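Local coordinates for 2S Albumin protein (Dolichos, PDB 6IX1), which is a seed albumin built as a four-bladed hemopexin-type beta-propeller, whose role is not established but may lie in storage or ligand binding, at residues A[17-22]-A[60-65]; A[25-30]-A[217-222]; A[190-195]-A[207-212]. One frame throughout, in Å; residues are numbered along the deposited sequence.

Contact 1 of 3, residues A[17-22]-A[60-65]; sequences YFFECN and PGIDCS
Two neighbouring blades of the propeller meet here: strand 15-20 and the turn after it face the chain that runs into strand 64-67 of the next sheet. The tight part is apolar. Phe19 holds CG beside the backbone N (chi1 -61°), which turns its ring toward Ile62. The isoleucine chain, extended to its tip, crosses it obliquely and lays CD1 over one ring face, 4.0 Å from the centroid of the Phe19 ring and offset toward CE1. Ile62 also rests on Val75 and Ala6, so its side chain lies between strands of the two sheets. An alanine in place of Phe19 would remove that ring face and would probably leave the Ile62 tip poorly packed.

Toward Asn22 side-chain packing gives way to a close backbone approach at Gly61, then to water and exposed Pro60. Cys21 O receives a CA-H...O contact from Gly61 CA at 3.4 Å, nearly straight at 165°. A beta carbon on Gly61 would lie 2.0 Å from Cys21 O, so the approach depends on the missing side chain. Water 1 donates to Cys21 O at 2.8 Å and to Ile62 O at 2.6 Å, bridging the two segments. The Asn22 amide turns aside, its ND2 bonding Glu59. With no direct hydrogen bond between the segments, the junction appears to rest on apolar contact inside, and on a CA-H...O contact and a shared water at its polar end.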
loop_
_atom_site.group_PDB
_atom_site.type_symbol
_atom_site.label_atom_id
_atom_site.label_comp_id
_atom_site.label_asym_id
_atom_site.label_seq_id
_atom_site.Cartn_x
_atom_site.Cartn_y
_atom_site.Cartn_z
ATOM N N TYR A 17 -6.497 3.695 -4.548
ATOM C CA TYR A 17 -5.798 4.969 -4.428
ATOM C C TYR A 17 -4.298 4.752 -4.614
ATOM O O TYR A 17 -3.730 3.870 -3.964
ATOM C CB TYR A 17 -6.049 5.582 -3.048
ATOM C CG TYR A 17 -7.463 6.040 -2.783
ATOM C CD1 TYR A 17 -8.373 5.146 -2.303
ATOM C CD2 TYR A 17 -7.915 7.327 -3.056
ATOM C CE1 TYR A 17 -9.690 5.478 -2.059
ATOM C CE2 TYR A 17 -9.232 7.684 -2.788
ATOM C CZ TYR A 17 -10.146 6.737 -2.325
ATOM O OH TYR A 17 -11.468 7.006 -2.080
ATOM N N PHE A 18 -3.698 5.513 -5.497
ATOM C CA PHE A 18 -2.259 5.509 -5.746
ATOM C C PHE A 18 -1.679 6.856 -5.377
ATOM O O PHE A 18 -2.178 7.863 -5.873
ATOM C CB PHE A 18 -1.889 5.236 -7.201
ATOM C CG PHE A 18 -2.231 3.879 -7.747
ATOM C CD1 PHE A 18 -1.858 2.759 -7.109
ATOM C CD2 PHE A 18 -2.869 3.717 -8.954
ATOM C CE1 PHE A 18 -2.111 1.512 -7.623
ATOM C CE2 PHE A 18 -3.070 2.485 -9.511
ATOM C CZ PHE A 18 -2.698 1.361 -8.830
ATOM N N PHE A 19 -0.625 6.822 -4.555
ATOM C CA PHE A 19 0.094 8.051 -4.150
ATOM C C PHE A 19 1.442 8.134 -4.845
ATOM O O PHE A 19 2.178 7.130 -4.941
ATOM C CB PHE A 19 0.277 8.063 -2.614
ATOM C CG PHE A 19 -1.069 8.056 -1.950
ATOM C CD1 PHE A 19 -1.760 9.219 -1.734
ATOM C CD2 PHE A 19 -1.654 6.876 -1.624
ATOM C CE1 PHE A 19 -3.047 9.191 -1.218
ATOM C CE2 PHE A 19 -2.939 6.857 -1.099
ATOM C CZ PHE A 19 -3.620 8.015 -0.905
ATOM N N GLU A 20 1.736 9.321 -5.377
ATOM C CA GLU A 20 2.950 9.632 -6.145
ATOM C C GLU A 20 3.417 10.989 -5.633
ATOM O O GLU A 20 2.814 12.018 -5.945
ATOM C CB GLU A 20 2.658 9.614 -7.631
ATOM C CG GLU A 20 1.871 8.392 -8.031
ATOM C CD GLU A 20 0.682 8.690 -8.943
ATOM O OE1 GLU A 20 0.913 8.334 -9.870
ATOM O OE2 GLU A 20 -0.400 9.362 -8.621
ATOM N N CYS A 21 4.445 10.955 -4.804
ATOM C CA CYS A 21 4.966 12.149 -4.155
ATOM C C CYS A 21 3.813 12.754 -3.357
ATOM O O CYS A 21 3.194 12.097 -2.535
ATOM C CB CYS A 21 5.670 13.100 -5.116
ATOM S SG CYS A 21 7.001 12.228 -5.924
ATOM N N ASN A 22 3.591 14.030 -3.578
ATOM C CA ASN A 22 2.531 14.814 -2.892
ATOM C C ASN A 22 1.183 14.758 -3.589
ATOM O O ASN A 22 0.281 15.540 -3.153
ATOM C CB ASN A 22 2.963 16.271 -2.689
ATOM C CG ASN A 22 3.207 16.994 -4.007
ATOM O OD1 ASN A 22 3.374 16.366 -5.045
ATOM N ND2 ASN A 22 3.346 18.304 -3.961
ATOM N N PRO A 60 5.856 15.939 2.475
ATOM C CA PRO A 60 6.107 15.581 1.085
ATOM C C PRO A 60 5.208 14.499 0.463
ATOM O O PRO A 60 5.199 14.310 -0.735
ATOM C CB PRO A 60 7.520 15.020 1.164
ATOM C CG PRO A 60 7.592 14.368 2.536
ATOM C CD PRO A 60 6.883 15.391 3.397
ATOM N N GLY A 61 4.356 13.900 1.290
ATOM C CA GLY A 61 3.312 13.002 0.791
ATOM C C GLY A 61 3.348 11.669 1.525
ATOM O O GLY A 61 4.109 11.481 2.436
ATOM N N ILE A 62 2.527 10.758 1.072
ATOM C CA ILE A 62 2.301 9.438 1.676
ATOM C C ILE A 62 3.235 8.420 1.009
ATOM O O ILE A 62 3.212 8.264 -0.199
ATOM C CB ILE A 62 0.823 9.056 1.540
ATOM C CG1 ILE A 62 -0.053 9.987 2.352
ATOM C CG2 ILE A 62 0.590 7.599 1.883
ATOM C CD1 ILE A 62 -1.543 9.858 2.096
ATOM N N ASP A 63 4.069 7.791 1.862
ATOM C CA ASP A 63 5.096 6.847 1.369
ATOM C C ASP A 63 4.793 5.402 1.727
ATOM O O ASP A 63 5.563 4.496 1.362
ATOM C CB ASP A 63 6.528 7.212 1.762
ATOM C CG ASP A 63 6.774 7.250 3.251
ATOM O OD1 ASP A 63 5.965 6.613 3.969
ATOM O OD2 ASP A 63 7.865 7.704 3.620
ATOM N N CYS A 64 3.658 5.150 2.361
ATOM C CA CYS A 64 3.142 3.807 2.656
ATOM C C CYS A 64 1.704 3.960 3.132
ATOM O O CYS A 64 1.365 5.000 3.686
ATOM C CB CYS A 64 4.032 3.094 3.689
ATOM S SG CYS A 64 3.581 1.363 3.995
ATOM N N SER A 65 0.910 2.958 2.853
ATOM C CA SER A 65 -0.496 2.985 3.286
ATOM C C SER A 65 -1.058 1.596 3.291
ATOM O O SER A 65 -0.548 0.789 2.544
ATOM C CB SER A 65 -1.341 3.844 2.394
ATOM O OG SER A 65 -1.219 3.522 1.005
HETATM O O HOH W 1 4.533 9.722 -1.971
#

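Contact 2 of 3, residues A[25-30]-A[217-222]; sequences VRVYYT and PCLRDI
The ring of blades closes where strand 23-28, in the first sheet, is covered by residues 217-222, which follow the last helix of the chain. Everything that crosses between the segments is apolar. Val25 splits its two methyls between two partners. CG1, beside the backbone N, meets Ile222 tip to tip, with Val25 CG1 3.4 Å from Ile222 CD1, closer than usual van der Waals contact. Ile222 reaches it from the crowded first torsion (chi1 65°) and then runs extended, so only its end is pressed against the valine. Val25 CG2 lies 4.1 Å from Leu219 CD2. The same leucine methyl is also 4.1 Å from Val27 CG2, so Leu219 CD2 is shared by two valines two residues apart on one strand, crossing each obliquely. Val27 CG1, anti to its backbone N, completes the row at 4.2 Å from Cys218 SG. Leu42, on the adjoining strand 37-44, touches both Val25 and Ile222 and extends this surface.

The hydrogen bonds within the two segments all lie in the covering turn. Pro217 O accepts twice: from Arg220 N at 3.0 Å and from Arg220 NH1 at 2.9 Å. The NH1 donor stands well above the carbonyl plane, 56° out of it, while the oxygen stays within the guanidinium plane. Ile222 N bonds Leu219 O at 3.1 Å, a second turn of the same short span. These bonds are likely to hold the turn in a shape that presents Cys218, Leu219 and Ile222 to the strand.

Polar bonds thus probably shape the turn, while the seam between these two segments rests on methyl groups and one cysteine sulfur, tight at the Val25-Ile222 tips and ordinary along the rest, with no directed bond.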
loop_
_atom_site.group_PDB
_atom_site.type_symbol
_atom_site.label_atom_id
_atom_site.label_comp_id
_atom_site.label_asym_id
_atom_site.label_seq_id
_atom_site.Cartn_x
_atom_site.Cartn_y
_atom_site.Cartn_z
ATOM N N VAL A 25 -4.020 9.654 -7.433
ATOM C CA VAL A 25 -5.153 9.334 -8.316
ATOM C C VAL A 25 -5.993 8.291 -7.642
ATOM O O VAL A 25 -5.533 7.528 -6.760
ATOM C CB VAL A 25 -4.784 8.905 -9.737
ATOM C CG1 VAL A 25 -4.204 10.070 -10.523
ATOM C CG2 VAL A 25 -3.937 7.689 -9.739
ATOM N N ARG A 26 -7.247 8.227 -8.014
ATOM C CA ARG A 26 -8.155 7.143 -7.667
ATOM C C ARG A 26 -8.509 6.472 -8.993
ATOM O O ARG A 26 -8.901 7.175 -9.951
ATOM C CB ARG A 26 -9.398 7.662 -6.961
ATOM C CG ARG A 26 -10.357 6.551 -6.625
ATOM C CD ARG A 26 -11.413 7.096 -5.669
ATOM N NE ARG A 26 -12.043 8.300 -6.196
ATOM C CZ ARG A 26 -13.144 8.435 -6.880
ATOM N NH1 ARG A 26 -14.001 7.500 -6.947
ATOM N NH2 ARG A 26 -13.358 9.631 -7.340
ATOM N N VAL A 27 -8.359 5.167 -9.114
ATOM C CA VAL A 27 -8.540 4.402 -10.343
ATOM C C VAL A 27 -9.592 3.316 -10.147
ATOM O O VAL A 27 -9.582 2.658 -9.053
ATOM C CB VAL A 27 -7.148 3.810 -10.741
ATOM C CG1 VAL A 27 -7.285 2.835 -11.913
ATOM C CG2 VAL A 27 -6.126 4.887 -11.095
ATOM N N TYR A 28 -10.407 3.117 -11.165
ATOM C CA TYR A 28 -11.372 2.020 -11.263
ATOM C C TYR A 28 -10.662 0.949 -12.066
ATOM O O TYR A 28 -10.447 1.115 -13.285
ATOM C CB TYR A 28 -12.617 2.563 -11.977
ATOM C CG TYR A 28 -13.865 1.722 -11.895
ATOM C CD1 TYR A 28 -14.237 1.115 -10.726
ATOM C CD2 TYR A 28 -14.814 1.798 -12.926
ATOM C CE1 TYR A 28 -15.479 0.545 -10.574
ATOM C CE2 TYR A 28 -16.017 1.150 -12.800
ATOM C CZ TYR A 28 -16.399 0.606 -11.603
ATOM O OH TYR A 28 -17.645 -0.020 -11.513
ATOM N N TYR A 29 -10.257 -0.130 -11.418
ATOM C CA TYR A 29 -9.270 -1.081 -12.022
ATOM C C TYR A 29 -9.972 -2.361 -12.442
ATOM O O TYR A 29 -11.022 -2.731 -11.942
ATOM C CB TYR A 29 -8.044 -1.319 -11.128
ATOM C CG TYR A 29 -8.316 -2.004 -9.853
ATOM C CD1 TYR A 29 -8.773 -1.325 -8.746
ATOM C CD2 TYR A 29 -8.001 -3.356 -9.757
ATOM C CE1 TYR A 29 -8.976 -1.987 -7.560
ATOM C CE2 TYR A 29 -8.283 -4.025 -8.594
ATOM C CZ TYR A 29 -8.772 -3.350 -7.485
ATOM O OH TYR A 29 -8.973 -4.109 -6.361
ATOM N N THR A 30 -9.233 -3.067 -13.287
ATOM C CA THR A 30 -9.797 -4.205 -14.029
ATOM C C THR A 30 -8.765 -5.324 -13.996
ATOM O O THR A 30 -7.835 -5.365 -14.784
ATOM C CB THR A 30 -10.196 -3.829 -15.449
ATOM O OG1 THR A 30 -9.043 -3.353 -16.187
ATOM C CG2 THR A 30 -11.304 -2.800 -15.411
ATOM N N PRO A 217 -2.133 1.247 -18.502
ATOM C CA PRO A 217 -1.860 2.340 -19.405
ATOM C C PRO A 217 -2.590 3.661 -19.131
ATOM O O PRO A 217 -2.179 4.701 -19.614
ATOM C CB PRO A 217 -2.170 1.793 -20.779
ATOM C CG PRO A 217 -3.141 0.654 -20.491
ATOM C CD PRO A 217 -2.666 0.057 -19.171
ATOM N N CYS A 218 -3.610 3.600 -18.290
ATOM C CA CYS A 218 -4.341 4.839 -17.958
ATOM C C CYS A 218 -3.443 5.796 -17.172
ATOM O O CYS A 218 -3.802 6.964 -17.054
ATOM C CB CYS A 218 -5.684 4.602 -17.235
ATOM S SG CYS A 218 -5.482 4.049 -15.495
ATOM N N LEU A 219 -2.311 5.301 -16.658
ATOM C CA LEU A 219 -1.366 6.117 -15.897
ATOM C C LEU A 219 -0.272 6.732 -16.765
ATOM O O LEU A 219 0.547 7.428 -16.195
ATOM C CB LEU A 219 -0.746 5.290 -14.796
ATOM C CG LEU A 219 -1.745 4.695 -13.789
ATOM C CD1 LEU A 219 -0.958 3.897 -12.787
ATOM C CD2 LEU A 219 -2.650 5.751 -13.127
ATOM N N ARG A 220 -0.327 6.491 -18.076
ATOM C CA ARG A 220 0.824 6.868 -18.915
ATOM C C ARG A 220 1.036 8.382 -19.077
ATOM O O ARG A 220 2.160 8.777 -19.468
ATOM C CB ARG A 220 0.731 6.209 -20.281
ATOM C CG ARG A 220 -0.345 6.749 -21.180
ATOM C CD ARG A 220 -0.539 5.893 -22.387
ATOM N NE ARG A 220 -1.497 6.474 -23.308
ATOM C CZ ARG A 220 -2.794 6.425 -23.104
ATOM N NH1 ARG A 220 -3.291 5.852 -22.012
ATOM N NH2 ARG A 220 -3.616 6.946 -23.998
ATOM N N ASP A 221 0.090 9.232 -18.760
ATOM C CA ASP A 221 0.265 10.694 -18.865
ATOM C C ASP A 221 0.720 11.301 -17.552
ATOM O O ASP A 221 1.041 12.517 -17.510
ATOM C CB ASP A 221 -0.998 11.380 -19.401
ATOM C CG ASP A 221 -1.203 10.955 -20.851
ATOM O OD1 ASP A 221 -0.213 10.788 -21.595
ATOM O OD2 ASP A 221 -2.365 10.839 -21.202
ATOM N N ILE A 222 0.718 10.512 -16.473
ATOM C CA ILE A 222 1.111 11.028 -15.135
ATOM C C ILE A 222 2.393 10.393 -14.606
ATOM O O ILE A 222 2.922 10.962 -13.667
ATOM C CB ILE A 222 -0.094 11.053 -14.174
ATOM C CG1 ILE A 222 -0.619 9.664 -13.855
ATOM C CG2 ILE A 222 -1.177 11.943 -14.714
ATOM C CD1 ILE A 222 -1.630 9.676 -12.735
#

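Contact 3 of 3, residues A[190-195]-A[207-212]; sequences QYVRIK and GKVRPI. With SO4 (sulfate ion), chain D.
A beta hairpin closes the fourth sheet of the propeller: strand 190-195 pairs antiparallel with 204-211, one of the two edge strands of that sheet, just before Pro211 takes the N-cap position of helix 212-215. Tyr191 and Arg210 form the hydrogen-bonded pair. Tyr191 N donates to Arg210 O at 2.9 Å and 163°, and Arg210 N returns a bond to Tyr191 O at 3.0 Å and 165°; both donors lie nearly along the C=O axes. Beyond them Gln190 and Pro211 are a non-hydrogen-bonded pair with diverging side chains. Toward Lys208 the strands part enough to admit water 2, which accepts from Arg193 N at 2.9 Å and donates to Lys208 O at 3.0 Å.

On the face bearing Tyr191 and Arg210 the two side chains run side by side, pointing the same way, both started from the crowded first torsion. The planes of ring and guanidinium are inclined by 28°, and Arg210 CG comes within 3.4 Å of Tyr191 CE1. Trp216 meets the tyrosine ring edge-to-face. Val192 points to the other side and packs CG2 against Val209 CG2 at 3.9 Å.

A sulfate, probably from the crystallisation liquor, sits at the end of the tyrosine, held also by Tyr184 OH and Gly32 N. The nearby arginines would probably make this spot attractive to an anion. Arg193 is bent at its third torsion and salt-bridged through NH1 to Glu182, and sulfate O2 lies over one face of its guanidinium. Tyr191 OH donates to sulfate O3 at 3.0 Å.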
loop_
_atom_site.group_PDB
_atom_site.type_symbol
_atom_site.label_atom_id
_atom_site.label_comp_id
_atom_site.label_asym_id
_atom_site.label_seq_id
_atom_site.Cartn_x
_atom_site.Cartn_y
_atom_site.Cartn_z
ATOM N N GLN A 190 8.095 -1.257 -12.303
ATOM C CA GLN A 190 7.550 -2.609 -12.591
ATOM C C GLN A 190 6.532 -2.990 -11.511
ATOM O O GLN A 190 6.488 -2.449 -10.396
ATOM C CB GLN A 190 8.648 -3.690 -12.542
ATOM C CG GLN A 190 9.696 -3.725 -13.612
ATOM C CD GLN A 190 10.725 -4.767 -13.262
ATOM O OE1 GLN A 190 11.170 -4.925 -12.087
ATOM N NE2 GLN A 190 11.115 -5.427 -14.313
ATOM N N TYR A 191 5.743 -3.953 -11.880
ATOM C CA TYR A 191 4.806 -4.566 -10.943
ATOM C C TYR A 191 4.583 -6.039 -11.239
ATOM O O TYR A 191 4.933 -6.529 -12.308
ATOM C CB TYR A 191 3.442 -3.865 -10.918
ATOM C CG TYR A 191 2.428 -4.247 -11.978
ATOM C CD1 TYR A 191 2.658 -3.986 -13.302
ATOM C CD2 TYR A 191 1.341 -4.994 -11.638
ATOM C CE1 TYR A 191 1.735 -4.342 -14.271
ATOM C CE2 TYR A 191 0.369 -5.344 -12.559
ATOM C CZ TYR A 191 0.586 -4.983 -13.877
ATOM O OH TYR A 191 -0.318 -5.214 -14.880
ATOM N N VAL A 192 3.986 -6.708 -10.303
ATOM C CA VAL A 192 3.469 -8.057 -10.490
ATOM C C VAL A 192 2.200 -8.258 -9.676
ATOM O O VAL A 192 2.006 -7.598 -8.673
ATOM C CB VAL A 192 4.529 -9.110 -10.101
ATOM C CG1 VAL A 192 4.769 -9.162 -8.599
ATOM C CG2 VAL A 192 4.242 -10.469 -10.699
ATOM N N ARG A 193 1.378 -9.173 -10.194
ATOM C CA ARG A 193 0.169 -9.566 -9.512
ATOM C C ARG A 193 0.430 -10.948 -8.940
ATOM O O ARG A 193 0.912 -11.820 -9.647
ATOM C CB ARG A 193 -1.014 -9.555 -10.443
ATOM C CG ARG A 193 -2.313 -10.017 -9.797
ATOM C CD ARG A 193 -3.528 -9.687 -10.586
ATOM N NE ARG A 193 -3.474 -10.237 -11.925
ATOM C CZ ARG A 193 -4.497 -10.767 -12.632
ATOM N NH1 ARG A 193 -5.648 -11.061 -12.043
ATOM N NH2 ARG A 193 -4.345 -11.020 -13.927
ATOM N N ILE A 194 0.092 -11.098 -7.651
ATOM C CA ILE A 194 0.258 -12.401 -6.987
ATOM C C ILE A 194 -1.100 -12.849 -6.458
ATOM O O ILE A 194 -1.948 -12.079 -6.146
ATOM C CB ILE A 194 1.321 -12.328 -5.861
ATOM C CG1 ILE A 194 0.846 -11.472 -4.696
ATOM C CG2 ILE A 194 2.663 -11.917 -6.432
ATOM C CD1 ILE A 194 1.779 -11.641 -3.476
ATOM N N LYS A 195 -1.183 -14.155 -6.258
ATOM C CA LYS A 195 -2.198 -14.827 -5.440
ATOM C C LYS A 195 -1.432 -15.262 -4.183
ATOM O O LYS A 195 -0.548 -16.058 -4.284
ATOM C CB LYS A 195 -2.808 -16.026 -6.146
ATOM C CG LYS A 195 -3.925 -16.728 -5.451
ATOM C CD LYS A 195 -4.500 -17.833 -6.325
ATOM C CE LYS A 195 -5.749 -18.414 -5.694
ATOM N NZ LYS A 195 -6.108 -19.763 -6.173
ATOM N N GLY A 207 0.466 -14.222 -14.135
ATOM C CA GLY A 207 1.182 -13.534 -15.232
ATOM C C GLY A 207 2.631 -13.229 -14.936
ATOM O O GLY A 207 3.199 -13.955 -14.101
ATOM N N LYS A 208 3.194 -12.149 -15.478
ATOM C CA LYS A 208 4.644 -11.890 -15.477
ATOM C C LYS A 208 4.905 -10.595 -14.677
ATOM O O LYS A 208 4.031 -9.695 -14.646
ATOM C CB LYS A 208 5.196 -11.851 -16.919
ATOM C CG LYS A 208 4.911 -13.113 -17.722
ATOM C CD LYS A 208 4.340 -12.920 -19.129
ATOM C CE LYS A 208 2.983 -12.233 -19.028
ATOM N NZ LYS A 208 1.782 -13.073 -19.288
ATOM N N VAL A 209 6.129 -10.388 -14.229
ATOM C CA VAL A 209 6.669 -9.058 -13.845
ATOM C C VAL A 209 6.737 -8.212 -15.099
ATOM O O VAL A 209 7.256 -8.695 -16.161
ATOM C CB VAL A 209 8.033 -9.177 -13.168
ATOM C CG1 VAL A 209 8.554 -7.807 -12.859
ATOM C CG2 VAL A 209 7.971 -10.058 -11.915
ATOM N N ARG A 210 6.183 -7.011 -15.046
ATOM C CA ARG A 210 6.110 -6.160 -16.238
ATOM C C ARG A 210 6.048 -4.714 -15.823
ATOM O O ARG A 210 5.759 -4.350 -14.709
ATOM C CB ARG A 210 4.878 -6.530 -17.061
ATOM C CG ARG A 210 3.592 -6.250 -16.337
ATOM C CD ARG A 210 2.377 -7.015 -16.832
ATOM N NE ARG A 210 1.879 -6.511 -18.102
ATOM C CZ ARG A 210 0.609 -6.459 -18.432
ATOM N NH1 ARG A 210 -0.352 -6.775 -17.578
ATOM N NH2 ARG A 210 0.299 -6.040 -19.622
ATOM N N PRO A 211 6.358 -3.797 -16.764
ATOM C CA PRO A 211 6.254 -2.376 -16.492
ATOM C C PRO A 211 4.812 -1.965 -16.138
ATOM O O PRO A 211 3.825 -2.459 -16.749
ATOM C CB PRO A 211 6.673 -1.705 -17.801
ATOM C CG PRO A 211 7.586 -2.742 -18.442
ATOM C CD PRO A 211 6.880 -4.063 -18.119
ATOM N N ILE A 212 4.690 -1.137 -15.132
ATOM C CA ILE A 212 3.377 -0.630 -14.659
ATOM C C ILE A 212 2.612 -0.093 -15.847
ATOM O O ILE A 212 1.428 -0.371 -15.975
ATOM C CB ILE A 212 3.632 0.465 -13.635
ATOM C CG1 ILE A 212 4.221 -0.109 -12.326
ATOM C CG2 ILE A 212 2.324 1.194 -13.339
ATOM C CD1 ILE A 212 4.824 0.900 -11.375
HETATM S S SO4 D . -3.341 -6.878 -14.049
HETATM O O1 SO4 D . -3.743 -7.098 -15.394
HETATM O O2 SO4 D . -4.449 -7.242 -13.234
HETATM O O3 SO4 D . -3.060 -5.553 -13.838
HETATM O O4 SO4 D . -2.181 -7.637 -13.677
HETATM O O HOH W 2 1.517 -9.902 -12.999
#

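How the contacts relate
Contacts 1 and 2 share the first sheet, where strands 15-20 and 23-28 are neighbours; their centres lie 15 Å apart and their segments alternate along the chain. Contact 3 forms within the fourth sheet, in the sequence between the two halves of contact 2, and its centre is 15 Å from that of contact 2 and 20 Å from that of contact 1. Contacts 2 and 3 touch through Leu219 and Ile212, whereas contacts 1 and 3 stay about 7 Å apart at their nearest atoms. Trp216 packs edge-to-face on both Phe18 and Tyr191. Contact 1 joins the first blade to the second, contact 2 the chain end to the first, and contact 3 pairs strands within the fourth.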